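Local structure of gamma-butyrobetaine hydroxylase-like N-terminal domain-containing protein (Acidithiobacillus ferrooxidans, 3LUU) at residues A[37-41]-A[95-101]. The protein is of unknown function but binds zinc and belongs to the family of gamma-butyrobetaine hydroxylase-like N-terminal domains. Coordinates in Å, arbitrary orientation, origin at the centre of the assembly. Numbering follows the deposited sequence.
With ZN (zinc ion), chain B.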
ATOM      1  N   HIS A  37      -0.933   3.593  -7.541  1.00 15.37           N
ATOM      2  CA  HIS A  37      -1.755   4.323  -6.573  1.00 15.50           C
ATOM      3  C   HIS A  37      -1.019   4.518  -5.253  1.00 14.91           C
ATOM      4  O   HIS A  37      -0.945   5.636  -4.732  1.00 15.02           O
ATOM      5  CB  HIS A  37      -3.077   3.579  -6.398  1.00 14.95           C
ATOM      6  CG  HIS A  37      -4.119   4.318  -5.623  1.00 16.90           C
ATOM      7  ND1 HIS A  37      -5.285   3.715  -5.210  1.00 18.36           N
ATOM      8  CD2 HIS A  37      -4.192   5.599  -5.207  1.00 18.43           C
ATOM      9  CE1 HIS A  37      -6.026   4.592  -4.566  1.00 21.61           C
ATOM     10  NE2 HIS A  37      -5.382   5.737  -4.542  1.00 16.44           N
ATOM     11  N   LEU A  38      -0.413   3.448  -4.756  1.00 14.82           N
ATOM     12  CA  LEU A  38       0.364   3.517  -3.521  1.00 14.49           C
ATOM     13  C   LEU A  38       1.519   4.540  -3.634  1.00 14.59           C
ATOM     14  O   LEU A  38       1.776   5.345  -2.726  1.00 15.97           O
ATOM     15  CB  LEU A  38       0.897   2.118  -3.156  1.00 15.71           C
ATOM     16  CG  LEU A  38      -0.142   1.079  -2.714  1.00 15.77           C
ATOM     17  CD1 LEU A  38       0.451  -0.310  -2.840  1.00 12.57           C
ATOM     18  CD2 LEU A  38      -0.611   1.347  -1.289  1.00 16.38           C
ATOM     19  N   ARG A  39       2.198   4.522  -4.767  1.00 14.88           N
ATOM     20  CA  ARG A  39       3.297   5.439  -4.976  1.00 15.68           C
ATOM     21  C   ARG A  39       2.831   6.888  -5.041  1.00 15.18           C
ATOM     22  O   ARG A  39       3.447   7.768  -4.433  1.00 13.67           O
ATOM     23  CB  ARG A  39       4.080   5.027  -6.235  1.00 12.68           C
ATOM     24  CG  ARG A  39       5.279   5.904  -6.580  1.00 16.67           C
ATOM     25  CD  ARG A  39       6.292   5.955  -5.473  1.00 18.66           C
ATOM     26  NE  ARG A  39       7.305   6.956  -5.744  1.00 20.04           N
ATOM     27  CZ  ARG A  39       7.250   8.233  -5.366  1.00 28.36           C
ATOM     28  NH1 ARG A  39       6.226   8.704  -4.681  1.00 22.84           N
ATOM     29  NH2 ARG A  39       8.236   9.056  -5.686  1.00 28.49           N
ATOM     30  N   VAL A  40       1.766   7.166  -5.784  1.00 17.30           N
ATOM     31  CA  VAL A  40       1.362   8.571  -5.937  1.00 17.68           C
ATOM     32  C   VAL A  40       0.703   9.099  -4.672  1.00 19.25           C
ATOM     33  O   VAL A  40       0.680  10.294  -4.466  1.00 16.95           O
ATOM     34  CB  VAL A  40       0.513   8.832  -7.202  1.00 20.56           C
ATOM     35  CG1 VAL A  40       1.271   8.343  -8.459  1.00 18.26           C
ATOM     36  CG2 VAL A  40      -0.783   8.170  -7.130  1.00 20.11           C
ATOM     37  N   GLU A  41       0.168   8.210  -3.839  1.00 20.19           N
ATOM     38  CA  GLU A  41      -0.347   8.558  -2.478  1.00 26.87           C
ATOM     39  C   GLU A  41       0.633   8.271  -1.342  1.00 29.23           C
ATOM     40  O   GLU A  41       0.228   8.235  -0.196  1.00 33.45           O
ATOM     41  CB  GLU A  41      -1.565   7.697  -2.145  1.00 29.28           C
ATOM     42  CG  GLU A  41      -2.680   7.765  -3.124  1.00 31.83           C
ATOM     43  CD  GLU A  41      -3.635   8.829  -2.779  1.00 37.32           C
ATOM     44  OE1 GLU A  41      -3.150   9.805  -2.170  1.00 29.56           O
ATOM     45  OE2 GLU A  41      -4.844   8.664  -3.091  1.00 23.32           O
ATOM     46  N   LEU A  95      -3.932   2.551   4.456  1.00 14.99           N
ATOM     47  CA  LEU A  95      -4.095   1.613   3.352  1.00 17.59           C
ATOM     48  C   LEU A  95      -5.559   1.291   3.126  1.00 19.33           C
ATOM     49  O   LEU A  95      -6.054   1.308   1.983  1.00 19.03           O
ATOM     50  CB  LEU A  95      -3.342   0.320   3.610  1.00 18.32           C
ATOM     51  CG  LEU A  95      -1.844   0.391   3.562  1.00 19.57           C
ATOM     52  CD1 LEU A  95      -1.298  -0.948   4.061  1.00 16.54           C
ATOM     53  CD2 LEU A  95      -1.392   0.699   2.145  1.00 14.97           C
ATOM     54  N   ARG A  96      -6.277   1.024   4.210  1.00 19.73           N
ATOM     55  CA  ARG A  96      -7.703   0.760   4.091  1.00 22.01           C
ATOM     56  C   ARG A  96      -8.467   1.945   3.475  1.00 23.42           C
ATOM     57  O   ARG A  96      -9.346   1.747   2.618  1.00 23.01           O
ATOM     58  CB  ARG A  96      -8.277   0.365   5.448  1.00 21.38           C
ATOM     59  CG  ARG A  96      -9.638  -0.153   5.407  1.00 25.89           C
ATOM     60  CD  ARG A  96      -9.760  -1.403   4.573  1.00 25.89           C
ATOM     61  NE  ARG A  96     -11.177  -1.670   4.374  1.00 27.31           N
ATOM     62  CZ  ARG A  96     -11.878  -2.637   4.955  1.00 31.74           C
ATOM     63  NH1 ARG A  96     -11.324  -3.512   5.806  1.00 19.78           N
ATOM     64  NH2 ARG A  96     -13.168  -2.723   4.671  1.00 36.92           N
ATOM     65  N   ARG A  97      -8.121   3.153   3.914  1.00 22.52           N
ATOM     66  CA  ARG A  97      -8.686   4.407   3.406  1.00 24.63           C
ATOM     67  C   ARG A  97      -8.427   4.608   1.914  1.00 24.69           C
ATOM     68  O   ARG A  97      -9.281   5.157   1.213  1.00 21.75           O
ATOM     69  CB  ARG A  97      -8.137   5.620   4.199  1.00 27.76           C
ATOM     70  CG  ARG A  97      -9.089   6.224   5.271  1.00 40.46           C
ATOM     71  CD  ARG A  97      -8.410   7.295   6.198  1.00 51.10           C
ATOM     72  NE  ARG A  97      -7.358   8.094   5.528  1.00 61.34           N
ATOM     73  CZ  ARG A  97      -7.365   9.418   5.306  1.00 70.87           C
ATOM     74  NH1 ARG A  97      -8.371  10.204   5.711  1.00 75.98           N
ATOM     75  NH2 ARG A  97      -6.323   9.977   4.678  1.00 70.67           N
ATOM     76  N   LEU A  98      -7.261   4.168   1.426  1.00 21.86           N
ATOM     77  CA  LEU A  98      -6.953   4.253  -0.011  1.00 24.30           C
ATOM     78  C   LEU A  98      -7.868   3.400  -0.869  1.00 25.86           C
ATOM     79  O   LEU A  98      -8.004   3.666  -2.053  1.00 24.17           O
ATOM     80  CB  LEU A  98      -5.494   3.899  -0.331  1.00 22.40           C
ATOM     81  CG  LEU A  98      -4.409   4.874   0.102  1.00 20.69           C
ATOM     82  CD1 LEU A  98      -3.080   4.259  -0.336  1.00 15.24           C
ATOM     83  CD2 LEU A  98      -4.534   6.310  -0.430  1.00 19.63           C
ATOM     84  N   ASP A  99      -8.491   2.374  -0.293  1.00 29.46           N
ATOM     85  CA  ASP A  99      -9.477   1.573  -1.036  1.00 34.67           C
ATOM     86  C   ASP A  99     -10.661   2.413  -1.592  1.00 38.92           C
ATOM     87  O   ASP A  99     -11.242   2.075  -2.625  1.00 41.82           O
ATOM     88  CB  ASP A  99     -10.025   0.447  -0.153  1.00 38.49           C
ATOM     89  CG  ASP A  99      -9.867  -0.927  -0.769  1.00 38.11           C
ATOM     90  OD1 ASP A  99      -9.356  -1.090  -1.905  1.00 44.15           O
ATOM     91  OD2 ASP A  99     -10.263  -1.862  -0.067  1.00 40.61           O
ATOM     92  N   ALA A 100     -11.004   3.509  -0.924  1.00 41.76           N
ATOM     93  CA  ALA A 100     -12.030   4.433  -1.419  1.00 43.48           C
ATOM     94  C   ALA A 100     -11.524   5.850  -1.892  1.00 45.27           C
ATOM     95  O   ALA A 100     -12.306   6.586  -2.498  1.00 50.23           O
ATOM     96  CB  ALA A 100     -13.095   4.580  -0.359  1.00 42.17           C
ATOM     97  N   GLU A 101     -10.256   6.227  -1.653  1.00 45.38           N
ATOM     98  CA  GLU A 101      -9.748   7.608  -1.938  1.00 44.04           C
ATOM     99  C   GLU A 101      -8.368   7.673  -2.593  1.00 41.97           C
ATOM    100  O   GLU A 101      -7.722   6.677  -2.885  1.00 39.64           O
ATOM    101  CB  GLU A 101      -9.689   8.456  -0.645  1.00 46.02           C
ATOM    102  CG  GLU A 101      -8.442   8.207   0.263  1.00 52.77           C
ATOM    103  CD  GLU A 101      -8.267   9.236   1.384  1.00 59.19           C
ATOM    104  OE1 GLU A 101      -9.269   9.470   2.107  1.00 59.38           O
ATOM    105  OE2 GLU A 101      -7.129   9.774   1.543  1.00 53.24           O
ATOM    106  OXT GLU A 101      -7.825   8.759  -2.829  1.00 40.15           O
TER
HETATM  107 ZN    ZN B 101      -6.229   7.509  -4.005  1.00 24.27          ZN
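The chain's own C-terminal carboxylate serves as a metal ligand here: the main-chain O and OXT of Glu101 chelate a zinc ion at 2.0 and 2.3 Å, while the side-chain carboxylate of the same residue takes no part and lies 3.2 Å (OE2) from NH2 of Arg97, a purely electrostatic pairing. His37 NE2, from helix 35-40, and OE2 of Glu41, the residue just past its end, each lie 2.0 Å from the zinc. The Glu41 N to His37 O hydrogen bond (2.9 Å) closes the turn between them. Ligands crowd around the ion, so that His37 NE2 is 3.0 Å from Glu101 O, a closeness owed to the shared metal. On the side of the site facing the strands, the two helices meet through leucines. Leu38 CD2 packs against Leu95 CD2 (3.6 Å) and Leu98 CD1 (3.9 Å), and Leu33 and Phe90 of the neighbouring strands extend this apolar layer. Leu98 CD2 also lies against the metal-binding carboxylate, 3.6 Å from Glu41 CD. No hydrogen bond joins the segments; the strongest link is coordination through the zinc. The dication balances two carboxylates, one at the chain terminus and one just after helix 35-40, letting Glu41 OE2 and Glu101 OXT approach to 3.0 Å.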